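Long-range contact in uncharacterized protein (Pyrobaculum aerophilum, PDB 2ZYZ), which probably serves as the structural subunit of a splicing endonuclease and may bind nucleic acid: residues Val23-Arg35 with Leu88-Tyr100. Residues are numbered along the deposited sequence; the frame is centred on the assembly and turned at random.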
loop_
_atom_site.group_PDB
_atom_site.type_symbol
_atom_site.label_atom_id
_atom_site.label_comp_id
_atom_site.label_asym_id
_atom_site.label_seq_id
_atom_site.Cartn_x
_atom_site.Cartn_y
_atom_site.Cartn_z
ATOM N N VAL C 23 20.822 -10.256 -15.822
ATOM C CA VAL C 23 20.712 -8.983 -16.468
ATOM C C VAL C 23 20.169 -7.854 -15.600
ATOM O O VAL C 23 20.585 -6.749 -15.702
ATOM C CB VAL C 23 19.996 -9.051 -17.786
ATOM C CG1 VAL C 23 18.609 -9.446 -17.628
ATOM C CG2 VAL C 23 20.156 -7.792 -18.520
ATOM N N LEU C 24 19.198 -8.185 -14.781
ATOM C CA LEU C 24 18.650 -7.253 -13.810
ATOM C C LEU C 24 19.694 -6.822 -12.775
ATOM O O LEU C 24 19.838 -5.665 -12.533
ATOM C CB LEU C 24 17.387 -7.801 -13.164
ATOM C CG LEU C 24 16.235 -8.030 -14.099
ATOM C CD1 LEU C 24 15.067 -8.590 -13.364
ATOM C CD2 LEU C 24 15.874 -6.832 -14.836
ATOM N N GLN C 25 20.397 -7.761 -12.182
ATOM C CA GLN C 25 21.475 -7.405 -11.308
ATOM C C GLN C 25 22.531 -6.563 -12.018
ATOM O O GLN C 25 23.029 -5.639 -11.485
ATOM C CB GLN C 25 22.075 -8.643 -10.667
ATOM C CG GLN C 25 21.093 -9.336 -9.779
ATOM C CD GLN C 25 21.756 -10.283 -8.765
ATOM O OE1 GLN C 25 22.591 -9.865 -7.960
ATOM N NE2 GLN C 25 21.402 -11.544 -8.819
ATOM N N GLU C 26 22.837 -6.910 -13.247
ATOM C CA GLU C 26 23.801 -6.157 -14.005
ATOM C C GLU C 26 23.363 -4.734 -14.220
ATOM O O GLU C 26 24.164 -3.875 -14.249
ATOM C CB GLU C 26 24.209 -6.826 -15.302
ATOM C CG GLU C 26 25.588 -6.399 -15.843
ATOM C CD GLU C 26 26.836 -6.523 -14.874
ATOM O OE1 GLU C 26 27.037 -7.524 -14.164
ATOM O OE2 GLU C 26 27.669 -5.627 -14.892
ATOM N N GLN C 27 22.074 -4.493 -14.324
ATOM C CA GLN C 27 21.568 -3.128 -14.482
ATOM C C GLN C 27 21.956 -2.238 -13.289
ATOM O O GLN C 27 22.159 -1.080 -13.436
ATOM C CB GLN C 27 20.067 -3.137 -14.660
ATOM C CG GLN C 27 19.628 -3.610 -15.975
ATOM C CD GLN C 27 19.945 -2.608 -17.030
ATOM O OE1 GLN C 27 19.246 -1.613 -17.166
ATOM N NE2 GLN C 27 20.991 -2.808 -17.712
ATOM N N VAL C 28 22.013 -2.828 -12.116
ATOM C CA VAL C 28 22.370 -2.100 -10.929
ATOM C C VAL C 28 23.859 -1.710 -10.986
ATOM O O VAL C 28 24.201 -0.623 -10.706
ATOM C CB VAL C 28 22.104 -2.893 -9.675
ATOM C CG1 VAL C 28 22.567 -2.163 -8.428
ATOM C CG2 VAL C 28 20.660 -3.268 -9.584
ATOM N N PHE C 29 24.707 -2.634 -11.407
ATOM C CA PHE C 29 26.135 -2.361 -11.504
ATOM C C PHE C 29 26.377 -1.250 -12.515
ATOM O O PHE C 29 27.072 -0.342 -12.261
ATOM C CB PHE C 29 26.922 -3.613 -11.873
ATOM C CG PHE C 29 27.018 -4.615 -10.778
ATOM C CD1 PHE C 29 27.371 -4.258 -9.515
ATOM C CD2 PHE C 29 26.761 -5.932 -11.018
ATOM C CE1 PHE C 29 27.445 -5.161 -8.559
ATOM C CE2 PHE C 29 26.859 -6.817 -10.049
ATOM C CZ PHE C 29 27.187 -6.435 -8.816
ATOM N N LYS C 30 25.726 -1.342 -13.645
ATOM C CA LYS C 30 25.849 -0.356 -14.679
ATOM C C LYS C 30 25.412 1.001 -14.213
ATOM O O LYS C 30 26.045 1.962 -14.518
ATOM C CB LYS C 30 25.034 -0.702 -15.910
ATOM C CG LYS C 30 25.449 -1.881 -16.657
ATOM C CD LYS C 30 24.852 -1.880 -18.014
ATOM C CE LYS C 30 25.405 -2.948 -18.882
ATOM N NZ LYS C 30 26.643 -2.519 -19.496
ATOM N N ASP C 31 24.304 1.054 -13.491
ATOM C CA ASP C 31 23.788 2.303 -12.962
ATOM C C ASP C 31 24.694 2.936 -11.940
ATOM O O ASP C 31 24.929 4.073 -12.003
ATOM C CB ASP C 31 22.360 2.163 -12.414
ATOM C CG ASP C 31 21.720 3.495 -12.085
ATOM O OD1 ASP C 31 21.349 4.206 -12.991
ATOM O OD2 ASP C 31 21.567 3.818 -10.942
ATOM N N LEU C 32 25.201 2.162 -11.003
ATOM C CA LEU C 32 26.097 2.697 -10.009
ATOM C C LEU C 32 27.398 3.215 -10.631
ATOM O O LEU C 32 27.918 4.219 -10.227
ATOM C CB LEU C 32 26.394 1.662 -8.944
ATOM C CG LEU C 32 25.267 1.321 -7.995
ATOM C CD1 LEU C 32 25.619 0.141 -7.160
ATOM C CD2 LEU C 32 24.875 2.460 -7.143
ATOM N N LYS C 33 27.924 2.467 -11.577
ATOM C CA LYS C 33 29.092 2.903 -12.303
ATOM C C LYS C 33 28.869 4.241 -12.976
ATOM O O LYS C 33 29.626 5.127 -12.791
ATOM C CB LYS C 33 29.639 1.827 -13.230
ATOM C CG LYS C 33 30.457 0.828 -12.488
ATOM C CD LYS C 33 30.945 -0.361 -13.323
ATOM C CE LYS C 33 30.907 -1.659 -12.534
ATOM N NZ LYS C 33 30.693 -2.832 -13.393
ATOM N N SER C 34 27.788 4.379 -13.713
ATOM C CA SER C 34 27.367 5.679 -14.192
ATOM C C SER C 34 27.283 6.792 -13.178
ATOM O O SER C 34 27.485 7.932 -13.510
ATOM C CB SER C 34 26.081 5.586 -14.998
ATOM O OG SER C 34 24.968 5.444 -14.161
ATOM N N ARG C 35 27.038 6.471 -11.925
ATOM C CA ARG C 35 26.866 7.493 -10.921
ATOM C C ARG C 35 28.199 7.728 -10.191
ATOM O O ARG C 35 28.256 8.408 -9.217
ATOM C CB ARG C 35 25.737 7.117 -9.934
ATOM C CG ARG C 35 24.321 7.214 -10.472
ATOM C CD ARG C 35 23.366 6.492 -9.614
ATOM N NE ARG C 35 21.984 6.504 -10.047
ATOM C CZ ARG C 35 21.089 7.402 -9.661
ATOM N NH1 ARG C 35 21.453 8.385 -8.888
ATOM N NH2 ARG C 35 19.838 7.348 -10.063
ATOM N N LEU C 88 19.020 -0.262 -0.432
ATOM C CA LEU C 88 18.271 -1.228 -1.202
ATOM C C LEU C 88 18.207 -0.776 -2.643
ATOM O O LEU C 88 17.753 0.259 -2.920
ATOM C CB LEU C 88 16.859 -1.379 -0.657
ATOM C CG LEU C 88 16.791 -1.783 0.789
ATOM C CD1 LEU C 88 15.416 -1.771 1.353
ATOM C CD2 LEU C 88 17.563 -2.997 1.096
ATOM N N ALA C 89 18.662 -1.604 -3.550
ATOM C CA ALA C 89 18.607 -1.261 -4.928
ATOM C C ALA C 89 17.405 -1.966 -5.520
ATOM O O ALA C 89 17.435 -3.118 -5.675
ATOM C CB ALA C 89 19.849 -1.719 -5.617
ATOM N N LEU C 90 16.381 -1.217 -5.862
ATOM C CA LEU C 90 15.149 -1.791 -6.360
ATOM C C LEU C 90 15.111 -1.828 -7.869
ATOM O O LEU C 90 15.272 -0.832 -8.472
ATOM C CB LEU C 90 13.961 -1.002 -5.868
ATOM C CG LEU C 90 13.968 -0.625 -4.389
ATOM C CD1 LEU C 90 12.811 0.168 -4.024
ATOM C CD2 LEU C 90 14.108 -1.690 -3.502
ATOM N N VAL C 91 14.886 -2.982 -8.447
ATOM C CA VAL C 91 14.945 -3.102 -9.885
ATOM C C VAL C 91 13.621 -3.543 -10.477
ATOM O O VAL C 91 13.058 -4.501 -10.037
ATOM C CB VAL C 91 16.006 -4.107 -10.321
ATOM C CG1 VAL C 91 16.290 -3.977 -11.784
ATOM C CG2 VAL C 91 17.222 -3.931 -9.544
ATOM N N SER C 92 13.125 -2.794 -11.443
ATOM C CA SER C 92 11.868 -3.127 -12.068
ATOM C C SER C 92 12.008 -4.344 -12.965
ATOM O O SER C 92 13.044 -4.726 -13.272
ATOM C CB SER C 92 11.344 -1.977 -12.889
ATOM O OG SER C 92 12.030 -1.963 -14.064
ATOM N N ASN C 93 10.903 -4.849 -13.452
ATOM C CA ASN C 93 10.927 -6.117 -14.155
ATOM C C ASN C 93 11.651 -6.018 -15.471
ATOM O O ASN C 93 12.063 -7.014 -16.040
ATOM C CB ASN C 93 9.523 -6.667 -14.373
ATOM C CG ASN C 93 8.632 -5.719 -15.145
ATOM O OD1 ASN C 93 9.071 -4.881 -15.858
ATOM N ND2 ASN C 93 7.363 -5.879 -14.988
ATOM N N ASP C 94 11.800 -4.789 -15.929
ATOM C CA ASP C 94 12.510 -4.488 -17.146
ATOM C C ASP C 94 13.741 -3.565 -16.996
ATOM O O ASP C 94 14.206 -3.007 -17.936
ATOM C CB ASP C 94 11.557 -4.014 -18.223
ATOM C CG ASP C 94 10.969 -2.679 -17.934
ATOM O OD1 ASP C 94 11.358 -2.107 -16.943
ATOM O OD2 ASP C 94 10.112 -2.215 -18.694
ATOM N N GLY C 95 14.265 -3.407 -15.782
ATOM C CA GLY C 95 15.627 -2.967 -15.585
ATOM C C GLY C 95 15.892 -1.535 -15.106
ATOM O O GLY C 95 16.991 -1.074 -15.154
ATOM N N THR C 96 14.869 -0.853 -14.630
ATOM C CA THR C 96 14.990 0.470 -14.059
ATOM C C THR C 96 15.317 0.367 -12.568
ATOM O O THR C 96 14.725 -0.396 -11.885
ATOM C CB THR C 96 13.727 1.286 -14.272
ATOM O OG1 THR C 96 13.439 1.400 -15.645
ATOM C CG2 THR C 96 13.865 2.631 -13.754
ATOM N N VAL C 97 16.275 1.159 -12.110
ATOM C CA VAL C 97 16.796 1.046 -10.784
ATOM C C VAL C 97 16.497 2.270 -9.917
ATOM O O VAL C 97 16.706 3.354 -10.336
ATOM C CB VAL C 97 18.307 0.794 -10.762
ATOM C CG1 VAL C 97 18.729 0.471 -9.382
ATOM C CG2 VAL C 97 18.682 -0.294 -11.680
ATOM N N THR C 98 15.990 2.041 -8.730
ATOM C CA THR C 98 15.650 3.074 -7.768
ATOM C C THR C 98 16.255 2.698 -6.435
ATOM O O THR C 98 16.208 1.582 -6.096
ATOM C CB THR C 98 14.118 3.121 -7.572
ATOM O OG1 THR C 98 13.495 3.342 -8.816
ATOM C CG2 THR C 98 13.715 4.251 -6.648
ATOM N N TYR C 99 16.825 3.628 -5.685
ATOM C CA TYR C 99 17.486 3.286 -4.415
ATOM C C TYR C 99 16.789 3.867 -3.177
ATOM O O TYR C 99 16.359 4.979 -3.192
ATOM C CB TYR C 99 18.966 3.683 -4.392
ATOM C CG TYR C 99 19.774 3.273 -5.616
ATOM C CD1 TYR C 99 19.838 4.069 -6.709
ATOM C CD2 TYR C 99 20.441 2.092 -5.659
ATOM C CE1 TYR C 99 20.575 3.715 -7.796
ATOM C CE2 TYR C 99 21.147 1.729 -6.721
ATOM C CZ TYR C 99 21.242 2.535 -7.800
ATOM O OH TYR C 99 21.956 2.145 -8.889
ATOM N N TYR C 100 16.669 3.066 -2.122
ATOM C CA TYR C 100 16.215 3.526 -0.845
ATOM C C TYR C 100 17.246 3.206 0.267
ATOM O O TYR C 100 17.687 2.132 0.366
ATOM C CB TYR C 100 14.852 2.901 -0.497
ATOM C CG TYR C 100 13.642 3.602 -1.057
ATOM C CD1 TYR C 100 13.332 3.564 -2.397
ATOM C CD2 TYR C 100 12.803 4.299 -0.242
ATOM C CE1 TYR C 100 12.255 4.191 -2.896
ATOM C CE2 TYR C 100 11.717 4.919 -0.731
ATOM C CZ TYR C 100 11.442 4.899 -2.058
ATOM O OH TYR C 100 10.337 5.537 -2.505
HETATM O O HOH W 1 18.772 4.718 -11.372
#
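Val28, Asp31, Leu32 and Tyr99 carry a buried helix-on-sheet contact, in which helix 23-34 lies on one face of the sheet, over the hairpin of strands 88-91 and 97-100 that includes its last strand within this chain. Val28 spreads its branches over both strands: CG1, anti to the backbone N (chi1 176°), meets Ala89 CB, while CG2 presses on Val91 CG2 at 3.5 Å and on Val97 CG2 at 4.1 Å. The architecture is α/β, with a mixed five-stranded sheet; Tyr100 pairs antiparallel with a strand of another protein chain, so the sheet runs on across the interface. Near the C-terminal end of the helix the contact turns polar. Tyr99 OH donates to the anti lone pair of Asp31 OD2 (2.7 Å), which lies in the ring plane, at its edge. From the syn side, tilted from the carboxylate plane, Arg35 NE reaches the same OD2 at 2.9 Å in a salt bridge, so two donors grip this one oxygen. Water 1 links Arg35 NH2 to Val97 O, and Arg35 NH1 bonds to the backbone of the same other chain that pairs with Tyr100. Leu32 CD2 approaches Tyr99 CZ obliquely at 3.7 Å. At the other end, Leu24 CD2 packs against the type I turn Ser92-Gly95, 3.9 Å from Gly95 N.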